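Local coordinates for protein fanconi-associated nuclease 1 homolog (PDB 5Y7Q) that belongs to the FAN1 family of nucleases and is a bacterial, mostly helical relative with a VRR-NUC domain, modelled here with nucleic acid, at residues Ala510-Ala524 with Asn554-Met567. Numbering follows the deposited sequence.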
ATOM      1  N   ALA A 510      -0.683  14.169 -24.106  1.00 78.26           N
ATOM      2  CA  ALA A 510       0.434  14.711 -23.336  1.00 77.32           C
ATOM      3  C   ALA A 510       0.428  14.163 -21.906  1.00 71.41           C
ATOM      4  O   ALA A 510       1.414  13.572 -21.441  1.00 66.25           O
ATOM      5  CB  ALA A 510       0.384  16.238 -23.351  1.00 73.18           C
ATOM      6  N   TRP A 511      -0.697  14.318 -21.207  1.00 65.46           N
ATOM      7  CA  TRP A 511      -0.802  13.800 -19.848  1.00 61.98           C
ATOM      8  C   TRP A 511      -0.514  12.306 -19.799  1.00 63.15           C
ATOM      9  O   TRP A 511       0.265  11.843 -18.963  1.00 72.83           O
ATOM     10  CB  TRP A 511      -2.189  14.093 -19.279  1.00 60.31           C
ATOM     11  CG  TRP A 511      -2.472  15.529 -19.180  1.00 68.29           C
ATOM     12  CD1 TRP A 511      -1.568  16.536 -18.949  1.00 79.17           C
ATOM     13  CD2 TRP A 511      -3.734  16.156 -19.358  1.00 71.99           C
ATOM     14  NE1 TRP A 511      -2.204  17.757 -18.960  1.00 81.39           N
ATOM     15  CE2 TRP A 511      -3.536  17.551 -19.212  1.00 80.71           C
ATOM     16  CE3 TRP A 511      -5.013  15.682 -19.635  1.00 74.19           C
ATOM     17  CZ2 TRP A 511      -4.575  18.464 -19.320  1.00 80.45           C
ATOM     18  CZ3 TRP A 511      -6.046  16.593 -19.738  1.00 80.29           C
ATOM     19  CH2 TRP A 511      -5.822  17.969 -19.583  1.00 76.10           C
ATOM     20  N   PHE A 512      -1.127  11.535 -20.696  1.00 70.10           N
ATOM     21  CA  PHE A 512      -1.026  10.076 -20.631  1.00 66.24           C
ATOM     22  C   PHE A 512       0.415   9.610 -20.809  1.00 69.02           C
ATOM     23  O   PHE A 512       0.876   8.687 -20.118  1.00 68.88           O
ATOM     24  CB  PHE A 512      -1.944   9.444 -21.680  1.00 61.80           C
ATOM     25  CG  PHE A 512      -3.409   9.613 -21.373  1.00 61.28           C
ATOM     26  CD1 PHE A 512      -3.821  10.234 -20.191  1.00 54.82           C
ATOM     27  CD2 PHE A 512      -4.370   9.133 -22.237  1.00 54.32           C
ATOM     28  CE1 PHE A 512      -5.167  10.400 -19.891  1.00 48.11           C
ATOM     29  CE2 PHE A 512      -5.719   9.280 -21.933  1.00 52.38           C
ATOM     30  CZ  PHE A 512      -6.119   9.917 -20.766  1.00 49.28           C
ATOM     31  N   GLU A 513       1.156  10.253 -21.711  1.00 67.89           N
ATOM     32  CA  GLU A 513       2.557   9.897 -21.874  1.00 75.21           C
ATOM     33  C   GLU A 513       3.380  10.320 -20.665  1.00 72.33           C
ATOM     34  O   GLU A 513       4.339   9.625 -20.299  1.00 82.65           O
ATOM     35  CB  GLU A 513       3.113  10.514 -23.156  1.00 89.25           C
ATOM     36  CG  GLU A 513       4.079   9.609 -23.912  1.00106.67           C
ATOM     37  CD  GLU A 513       3.408   8.834 -25.042  1.00118.07           C
ATOM     38  OE1 GLU A 513       2.875   9.470 -25.982  1.00119.22           O
ATOM     39  OE2 GLU A 513       3.413   7.584 -24.981  1.00121.55           O
ATOM     40  N   ARG A 514       3.021  11.431 -20.016  1.00 66.43           N
ATOM     41  CA  ARG A 514       3.765  11.815 -18.815  1.00 76.56           C
ATOM     42  C   ARG A 514       3.566  10.799 -17.695  1.00 83.89           C
ATOM     43  O   ARG A 514       4.523  10.431 -17.001  1.00 88.67           O
ATOM     44  CB  ARG A 514       3.360  13.212 -18.340  1.00 78.98           C
ATOM     45  CG  ARG A 514       4.267  13.763 -17.231  1.00 81.55           C
ATOM     46  CD  ARG A 514       3.871  15.167 -16.798  1.00 84.53           C
ATOM     47  NE  ARG A 514       3.935  15.336 -15.348  1.00 82.90           N
ATOM     48  CZ  ARG A 514       4.983  15.818 -14.682  1.00 90.83           C
ATOM     49  NH1 ARG A 514       6.093  16.193 -15.332  1.00 91.78           N
ATOM     50  NH2 ARG A 514       4.911  15.919 -13.356  1.00 89.29           N
ATOM     51  N   LEU A 515       2.327  10.337 -17.504  1.00 82.24           N
ATOM     52  CA  LEU A 515       2.057   9.315 -16.498  1.00 75.12           C
ATOM     53  C   LEU A 515       2.827   8.030 -16.789  1.00 75.49           C
ATOM     54  O   LEU A 515       3.519   7.494 -15.909  1.00 82.37           O
ATOM     55  CB  LEU A 515       0.555   9.051 -16.437  1.00 73.19           C
ATOM     56  CG  LEU A 515       0.117   8.038 -15.390  1.00 76.20           C
ATOM     57  CD1 LEU A 515       0.764   8.344 -14.032  1.00 82.97           C
ATOM     58  CD2 LEU A 515      -1.389   8.066 -15.300  1.00 67.43           C
ATOM     59  N   LEU A 516       2.728   7.528 -18.030  1.00 79.09           N
ATOM     60  CA  LEU A 516       3.448   6.309 -18.402  1.00 78.66           C
ATOM     61  C   LEU A 516       4.938   6.427 -18.135  1.00 90.25           C
ATOM     62  O   LEU A 516       5.571   5.456 -17.705  1.00 99.90           O
ATOM     63  CB  LEU A 516       3.236   5.973 -19.875  1.00 70.14           C
ATOM     64  CG  LEU A 516       2.045   5.072 -20.193  1.00 71.38           C
ATOM     65  CD1 LEU A 516       2.097   4.686 -21.668  1.00 79.87           C
ATOM     66  CD2 LEU A 516       1.992   3.837 -19.292  1.00 58.36           C
ATOM     67  N   GLU A 517       5.521   7.602 -18.410  1.00 94.02           N
ATOM     68  CA  GLU A 517       6.972   7.753 -18.302  1.00100.13           C
ATOM     69  C   GLU A 517       7.464   7.363 -16.911  1.00 97.48           C
ATOM     70  O   GLU A 517       8.365   6.526 -16.774  1.00107.59           O
ATOM     71  CB  GLU A 517       7.387   9.186 -18.660  1.00106.74           C
ATOM     72  CG  GLU A 517       7.525   9.449 -20.166  1.00119.54           C
ATOM     73  CD  GLU A 517       8.890   9.030 -20.735  1.00137.75           C
ATOM     74  OE1 GLU A 517       9.790   9.898 -20.846  1.00139.35           O
ATOM     75  OE2 GLU A 517       9.068   7.831 -21.068  1.00143.69           O
ATOM     76  N   ASP A 518       6.901   7.966 -15.865  1.00 85.96           N
ATOM     77  CA  ASP A 518       7.120   7.522 -14.490  1.00 81.00           C
ATOM     78  C   ASP A 518       5.750   7.426 -13.835  1.00 76.46           C
ATOM     79  O   ASP A 518       5.233   8.425 -13.340  1.00 79.90           O
ATOM     80  CB  ASP A 518       8.028   8.508 -13.748  1.00 92.19           C
ATOM     81  CG  ASP A 518       8.308   8.104 -12.296  1.00107.03           C
ATOM     82  OD1 ASP A 518       7.701   7.128 -11.803  1.00108.05           O
ATOM     83  OD2 ASP A 518       9.142   8.785 -11.644  1.00112.38           O
ATOM     84  N   ILE A 519       5.221   6.219 -13.698  1.00 79.16           N
ATOM     85  CA  ILE A 519       3.900   6.046 -13.096  1.00 76.37           C
ATOM     86  C   ILE A 519       3.894   6.473 -11.629  1.00 77.49           C
ATOM     87  O   ILE A 519       3.070   7.319 -11.257  1.00 77.41           O
ATOM     88  CB  ILE A 519       3.402   4.601 -13.273  1.00 71.74           C
ATOM     89  CG1 ILE A 519       2.889   4.405 -14.699  1.00 67.43           C
ATOM     90  CG2 ILE A 519       2.340   4.266 -12.241  1.00 68.27           C
ATOM     91  CD1 ILE A 519       2.259   3.072 -14.947  1.00 66.59           C
ATOM     92  N   PRO A 520       4.753   5.942 -10.753  1.00 81.86           N
ATOM     93  CA  PRO A 520       4.565   6.220  -9.320  1.00 77.71           C
ATOM     94  C   PRO A 520       4.856   7.649  -8.912  1.00 78.89           C
ATOM     95  O   PRO A 520       4.341   8.081  -7.874  1.00 81.78           O
ATOM     96  CB  PRO A 520       5.529   5.242  -8.634  1.00 76.03           C
ATOM     97  CG  PRO A 520       6.503   4.872  -9.664  1.00 82.12           C
ATOM     98  CD  PRO A 520       5.780   4.902 -10.961  1.00 84.55           C
ATOM     99  N   GLY A 521       5.661   8.393  -9.665  1.00 78.64           N
ATOM    100  CA  GLY A 521       5.989   9.752  -9.266  1.00 75.09           C
ATOM    101  C   GLY A 521       5.050  10.779  -9.854  1.00 78.97           C
ATOM    102  O   GLY A 521       4.958  11.915  -9.372  1.00 95.00           O
ATOM    103  N   ASN A 522       4.399  10.407 -10.952  1.00 71.13           N
ATOM    104  CA  ASN A 522       3.505  11.296 -11.676  1.00 64.13           C
ATOM    105  C   ASN A 522       2.014  11.019 -11.509  1.00 67.83           C
ATOM    106  O   ASN A 522       1.207  11.736 -12.097  1.00 71.12           O
ATOM    107  CB  ASN A 522       3.886  11.276 -13.150  1.00 61.40           C
ATOM    108  CG  ASN A 522       5.279  11.830 -13.365  1.00 73.44           C
ATOM    109  OD1 ASN A 522       5.686  12.752 -12.657  1.00 78.96           O
ATOM    110  ND2 ASN A 522       6.029  11.258 -14.308  1.00 74.23           N
ATOM    111  N   ARG A 523       1.604  10.004 -10.760  1.00 67.11           N
ATOM    112  CA  ARG A 523       0.165   9.805 -10.696  1.00 59.66           C
ATOM    113  C   ARG A 523      -0.518  10.783  -9.760  1.00 63.07           C
ATOM    114  O   ARG A 523      -1.745  10.882  -9.808  1.00 77.65           O
ATOM    115  CB  ARG A 523      -0.164   8.378 -10.282  1.00 62.32           C
ATOM    116  CG  ARG A 523       0.525   7.928  -9.028  1.00 63.57           C
ATOM    117  CD  ARG A 523       0.525   6.437  -8.969  1.00 70.83           C
ATOM    118  NE  ARG A 523      -0.824   5.887  -9.065  1.00 77.86           N
ATOM    119  CZ  ARG A 523      -1.101   4.591  -8.950  1.00 78.95           C
ATOM    120  NH1 ARG A 523      -0.118   3.704  -8.730  1.00 72.09           N
ATOM    121  NH2 ARG A 523      -2.361   4.186  -9.059  1.00 73.77           N
ATOM    122  N   ALA A 524       0.236  11.522  -8.947  1.00 64.77           N
ATOM    123  CA  ALA A 524      -0.310  12.498  -8.012  1.00 66.96           C
ATOM    124  C   ALA A 524       0.199  13.905  -8.317  1.00 69.96           C
ATOM    125  O   ALA A 524       1.212  14.091  -9.000  1.00 69.43           O
ATOM    126  CB  ALA A 524       0.048  12.143  -6.571  1.00 53.37           C
ATOM    127  N   ASN A 554       5.544  18.108  -6.408  1.00 84.74           N
ATOM    128  CA  ASN A 554       4.930  17.471  -7.571  1.00 87.19           C
ATOM    129  C   ASN A 554       3.922  18.398  -8.243  1.00 84.45           C
ATOM    130  O   ASN A 554       3.890  18.499  -9.477  1.00 87.25           O
ATOM    131  CB  ASN A 554       4.285  16.131  -7.179  1.00 87.38           C
ATOM    132  CG  ASN A 554       3.275  16.250  -6.034  1.00 80.95           C
ATOM    133  OD1 ASN A 554       3.283  17.206  -5.265  1.00 89.02           O
ATOM    134  ND2 ASN A 554       2.411  15.261  -5.917  1.00 75.74           N
ATOM    135  N   GLN A 555       3.101  19.091  -7.448  1.00 83.31           N
ATOM    136  CA  GLN A 555       2.180  20.078  -8.008  1.00 78.29           C
ATOM    137  C   GLN A 555       2.921  21.066  -8.891  1.00 79.91           C
ATOM    138  O   GLN A 555       2.477  21.360 -10.003  1.00 81.22           O
ATOM    139  CB  GLN A 555       1.442  20.813  -6.891  1.00 75.00           C
ATOM    140  CG  GLN A 555       0.575  19.913  -6.028  1.00 79.45           C
ATOM    141  CD  GLN A 555      -0.048  20.641  -4.860  1.00 82.64           C
ATOM    142  OE1 GLN A 555       0.622  21.398  -4.146  1.00 87.52           O
ATOM    143  NE2 GLN A 555      -1.336  20.428  -4.659  1.00 79.35           N
ATOM    144  N   LEU A 556       4.073  21.561  -8.418  1.00 77.52           N
ATOM    145  CA  LEU A 556       4.855  22.524  -9.192  1.00 81.74           C
ATOM    146  C   LEU A 556       5.338  21.930 -10.501  1.00 87.52           C
ATOM    147  O   LEU A 556       5.351  22.614 -11.531  1.00 90.97           O
ATOM    148  CB  LEU A 556       6.053  23.013  -8.385  1.00 76.28           C
ATOM    149  CG  LEU A 556       5.880  24.326  -7.638  1.00 85.52           C
ATOM    150  CD1 LEU A 556       7.061  24.531  -6.706  1.00 83.94           C
ATOM    151  CD2 LEU A 556       5.746  25.462  -8.639  1.00 84.35           C
ATOM    152  N   ARG A 557       5.779  20.670 -10.482  1.00 86.48           N
ATOM    153  CA  ARG A 557       6.193  20.061 -11.741  1.00 83.14           C
ATOM    154  C   ARG A 557       5.012  19.948 -12.695  1.00 78.55           C
ATOM    155  O   ARG A 557       5.161  20.155 -13.903  1.00 81.96           O
ATOM    156  CB  ARG A 557       6.839  18.702 -11.486  1.00 76.06           C
ATOM    157  CG  ARG A 557       7.780  18.739 -10.297  1.00 84.22           C
ATOM    158  CD  ARG A 557       8.719  17.531 -10.222  1.00 87.66           C
ATOM    159  NE  ARG A 557       8.387  16.614  -9.136  1.00 79.29           N
ATOM    160  CZ  ARG A 557       7.603  15.558  -9.297  1.00 85.59           C
ATOM    161  NH1 ARG A 557       7.086  15.317 -10.497  1.00 81.98           N
ATOM    162  NH2 ARG A 557       7.343  14.742  -8.276  1.00 90.11           N
ATOM    163  N   TRP A 558       3.821  19.658 -12.171  1.00 69.04           N
ATOM    164  CA  TRP A 558       2.681  19.562 -13.064  1.00 68.57           C
ATOM    165  C   TRP A 558       2.272  20.926 -13.611  1.00 73.51           C
ATOM    166  O   TRP A 558       1.862  21.034 -14.771  1.00 73.32           O
ATOM    167  CB  TRP A 558       1.507  18.884 -12.372  1.00 79.33           C
ATOM    168  CG  TRP A 558       0.879  18.035 -13.381  1.00102.94           C
ATOM    169  CD1 TRP A 558       0.053  18.441 -14.399  1.00113.16           C
ATOM    170  CD2 TRP A 558       1.096  16.638 -13.572  1.00109.24           C
ATOM    171  NE1 TRP A 558      -0.285  17.364 -15.191  1.00114.54           N
ATOM    172  CE2 TRP A 558       0.345  16.247 -14.706  1.00111.11           C
ATOM    173  CE3 TRP A 558       1.831  15.674 -12.886  1.00106.18           C
ATOM    174  CZ2 TRP A 558       0.314  14.934 -15.161  1.00101.85           C
ATOM    175  CZ3 TRP A 558       1.801  14.382 -13.341  1.00106.34           C
ATOM    176  CH2 TRP A 558       1.048  14.018 -14.468  1.00101.15           C
ATOM    177  N   LEU A 559       2.392  21.978 -12.807  1.00 73.90           N
ATOM    178  CA  LEU A 559       2.158  23.321 -13.314  1.00 71.46           C
ATOM    179  C   LEU A 559       3.162  23.682 -14.398  1.00 76.14           C
ATOM    180  O   LEU A 559       2.798  24.264 -15.423  1.00 82.32           O
ATOM    181  CB  LEU A 559       2.236  24.322 -12.176  1.00 70.62           C
ATOM    182  CG  LEU A 559       1.056  24.289 -11.233  1.00 73.04           C
ATOM    183  CD1 LEU A 559       1.021  25.627 -10.541  1.00 86.43           C
ATOM    184  CD2 LEU A 559      -0.187  24.059 -12.028  1.00 71.64           C
ATOM    185  N   GLN A 560       4.438  23.368 -14.174  1.00 75.45           N
ATOM    186  CA  GLN A 560       5.448  23.620 -15.190  1.00 81.51           C
ATOM    187  C   GLN A 560       5.107  22.874 -16.470  1.00 78.82           C
ATOM    188  O   GLN A 560       5.133  23.441 -17.568  1.00 89.12           O
ATOM    189  CB  GLN A 560       6.827  23.212 -14.664  1.00 91.25           C
ATOM    190  CG  GLN A 560       7.993  23.556 -15.590  1.00108.76           C
ATOM    191  CD  GLN A 560       9.312  22.910 -15.153  1.00123.50           C
ATOM    192  OE1 GLN A 560       9.454  22.470 -14.008  1.00128.84           O
ATOM    193  NE2 GLN A 560      10.277  22.848 -16.070  1.00126.51           N
ATOM    194  N   PHE A 561       4.729  21.608 -16.338  1.00 75.98           N
ATOM    195  CA  PHE A 561       4.411  20.805 -17.509  1.00 82.54           C
ATOM    196  C   PHE A 561       3.216  21.374 -18.257  1.00 86.13           C
ATOM    197  O   PHE A 561       3.224  21.473 -19.490  1.00 92.84           O
ATOM    198  CB  PHE A 561       4.139  19.366 -17.088  1.00 76.55           C
ATOM    199  CG  PHE A 561       3.728  18.489 -18.219  1.00 78.18           C
ATOM    200  CD1 PHE A 561       4.682  17.918 -19.045  1.00 80.45           C
ATOM    201  CD2 PHE A 561       2.387  18.247 -18.478  1.00 70.59           C
ATOM    202  CE1 PHE A 561       4.310  17.098 -20.103  1.00 79.53           C
ATOM    203  CE2 PHE A 561       2.008  17.435 -19.544  1.00 70.61           C
ATOM    204  CZ  PHE A 561       2.969  16.856 -20.356  1.00 70.93           C
ATOM    205  N   CYS A 562       2.173  21.751 -17.519  1.00 87.81           N
ATOM    206  CA  CYS A 562       0.966  22.281 -18.144  1.00 96.45           C
ATOM    207  C   CYS A 562       1.219  23.627 -18.823  1.00100.17           C
ATOM    208  O   CYS A 562       0.770  23.851 -19.954  1.00 98.74           O
ATOM    209  CB  CYS A 562      -0.141  22.406 -17.101  1.00 92.47           C
ATOM    210  SG  CYS A 562      -1.037  20.876 -16.760  1.00 89.06           S
ATOM    211  N   ARG A 563       1.928  24.537 -18.163  1.00 99.59           N
ATOM    212  CA  ARG A 563       2.128  25.834 -18.791  1.00104.38           C
ATOM    213  C   ARG A 563       3.285  25.831 -19.777  1.00103.14           C
ATOM    214  O   ARG A 563       3.577  26.879 -20.351  1.00115.51           O
ATOM    215  CB  ARG A 563       2.311  26.942 -17.736  1.00112.81           C
ATOM    216  CG  ARG A 563       3.705  27.100 -17.111  1.00123.58           C
ATOM    217  CD  ARG A 563       3.717  28.230 -16.051  1.00133.50           C
ATOM    218  NE  ARG A 563       3.058  27.867 -14.785  1.00138.26           N
ATOM    219  CZ  ARG A 563       1.800  28.178 -14.443  1.00129.27           C
ATOM    220  NH1 ARG A 563       1.019  28.876 -15.265  1.00129.61           N
ATOM    221  NH2 ARG A 563       1.319  27.792 -13.263  1.00113.67           N
ATOM    222  N   GLU A 564       3.953  24.696 -19.997  1.00105.07           N
ATOM    223  CA  GLU A 564       4.803  24.569 -21.180  1.00108.97           C
ATOM    224  C   GLU A 564       4.051  24.052 -22.401  1.00101.03           C
ATOM    225  O   GLU A 564       4.580  24.117 -23.516  1.00 99.76           O
ATOM    226  CB  GLU A 564       5.992  23.651 -20.891  1.00114.61           C
ATOM    227  CG  GLU A 564       7.046  24.274 -19.989  1.00119.88           C
ATOM    228  CD  GLU A 564       7.997  23.247 -19.393  1.00125.48           C
ATOM    229  OE1 GLU A 564       7.705  22.028 -19.479  1.00120.00           O
ATOM    230  OE2 GLU A 564       9.037  23.664 -18.834  1.00129.95           O
ATOM    231  N   ARG A 565       2.845  23.526 -22.206  1.00 96.68           N
ATOM    232  CA  ARG A 565       1.937  23.136 -23.278  1.00 99.45           C
ATOM    233  C   ARG A 565       0.884  24.189 -23.582  1.00 96.48           C
ATOM    234  O   ARG A 565      -0.007  23.934 -24.400  1.00 95.40           O
ATOM    235  CB  ARG A 565       1.218  21.831 -22.920  1.00 96.43           C
ATOM    236  CG  ARG A 565       1.851  20.605 -23.497  1.00 95.82           C
ATOM    237  CD  ARG A 565       2.828  20.049 -22.531  1.00 94.49           C
ATOM    238  NE  ARG A 565       3.296  18.760 -22.998  1.00 99.72           N
ATOM    239  CZ  ARG A 565       4.560  18.483 -23.266  1.00 97.55           C
ATOM    240  NH1 ARG A 565       5.480  19.428 -23.100  1.00107.41           N
ATOM    241  NH2 ARG A 565       4.897  17.262 -23.686  1.00 85.77           N
ATOM    242  N   GLU A 566       0.939  25.342 -22.923  1.00 98.46           N
ATOM    243  CA  GLU A 566      -0.179  26.285 -22.919  1.00105.29           C
ATOM    244  C   GLU A 566      -1.476  25.534 -22.606  1.00 97.74           C
ATOM    245  O   GLU A 566      -2.467  25.589 -23.336  1.00 97.92           O
ATOM    246  CB  GLU A 566      -0.270  27.080 -24.235  1.00112.90           C
ATOM    247  CG  GLU A 566       0.912  28.054 -24.511  1.00115.01           C
ATOM    248  CD  GLU A 566       0.473  29.502 -24.829  1.00123.45           C
ATOM    249  OE1 GLU A 566      -0.745  29.795 -24.801  1.00123.85           O
ATOM    250  OE2 GLU A 566       1.354  30.357 -25.103  1.00127.33           O
ATOM    251  N   MET A 567      -1.430  24.784 -21.541  1.00 89.87           N
ATOM    252  CA  MET A 567      -2.643  24.254 -20.956  1.00 81.60           C
ATOM    253  C   MET A 567      -3.215  25.252 -19.964  1.00 82.71           C
ATOM    254  O   MET A 567      -2.472  25.989 -19.306  1.00 85.06           O
ATOM    255  CB  MET A 567      -2.372  22.933 -20.242  1.00 74.25           C
ATOM    256  CG  MET A 567      -2.374  21.742 -21.168  1.00 81.14           C
ATOM    257  SD  MET A 567      -1.256  20.449 -20.626  1.00 89.07           S
ATOM    258  CE  MET A 567      -1.300  19.372 -22.058  1.00 93.74           C
TER
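Ala-510 meets the second segment with its methyl group, which packs against the CE methyl of Met-567 and the CZ end of the Phe-561 ring, and touches the edge of the Arg-565 guanidinium. No hydrogen bond passes between the two segments; the contact is made by rings, methyls, thioether and thiol sulfurs and arginine chains, with a few backbone carbonyls against them. Trp-511 turns its indole so that NE1 lies 3.3 Å from Met-567 SD, an oblique Met-aromatic contact, with Cys-562 SG a second sulfur neighbour 4.0 Å from the same NE1. Its CD1 meets Phe-561 CE2 at the ring edge, 3.7 Å away, and the two five-membered rings of Trp-511 and Trp-558 meet obliquely, their planes at 44°.

Arg-514 makes the middle of the contact. With CG anti to the backbone N (chi1 -170°), its chain runs out toward the second helix, and its CD sits over the middle of the Phe-561 ring in a CH-pi contact, 3.6 Å from Phe-561 CG. The same CD makes a CH-pi contact with Trp-558, while the guanidinium stands nearly upright over the indole, planes 86° apart, in a cation-pi contact with Arg-514 CZ 4.0 Å from the centroid of the Trp-558 six-membered ring. Arg-565 CD lies over the opposite face of Phe-561, toward its rim.

Asp-518 is the N-cap of the short helix 519-522, its OD1 accepting from Gly-521 N. Asn-522 sets its backbone O close to the CZ3 corner of Trp-558, and its CB 3.7 Å from Trp-558 CZ3. Ala-524 closes the contact beside the Asn-554 amide.

Within the VRR-NUC domain, the axes of 510-517 and 554-564 approach to 11.8 Å and run roughly antiparallel. Strand 569-577 backs helix 553-564 through Leu-559 and Cys-562, helix 409-418 packs on Trp-511 and Leu-515, and helix 342-358 touches Arg-557.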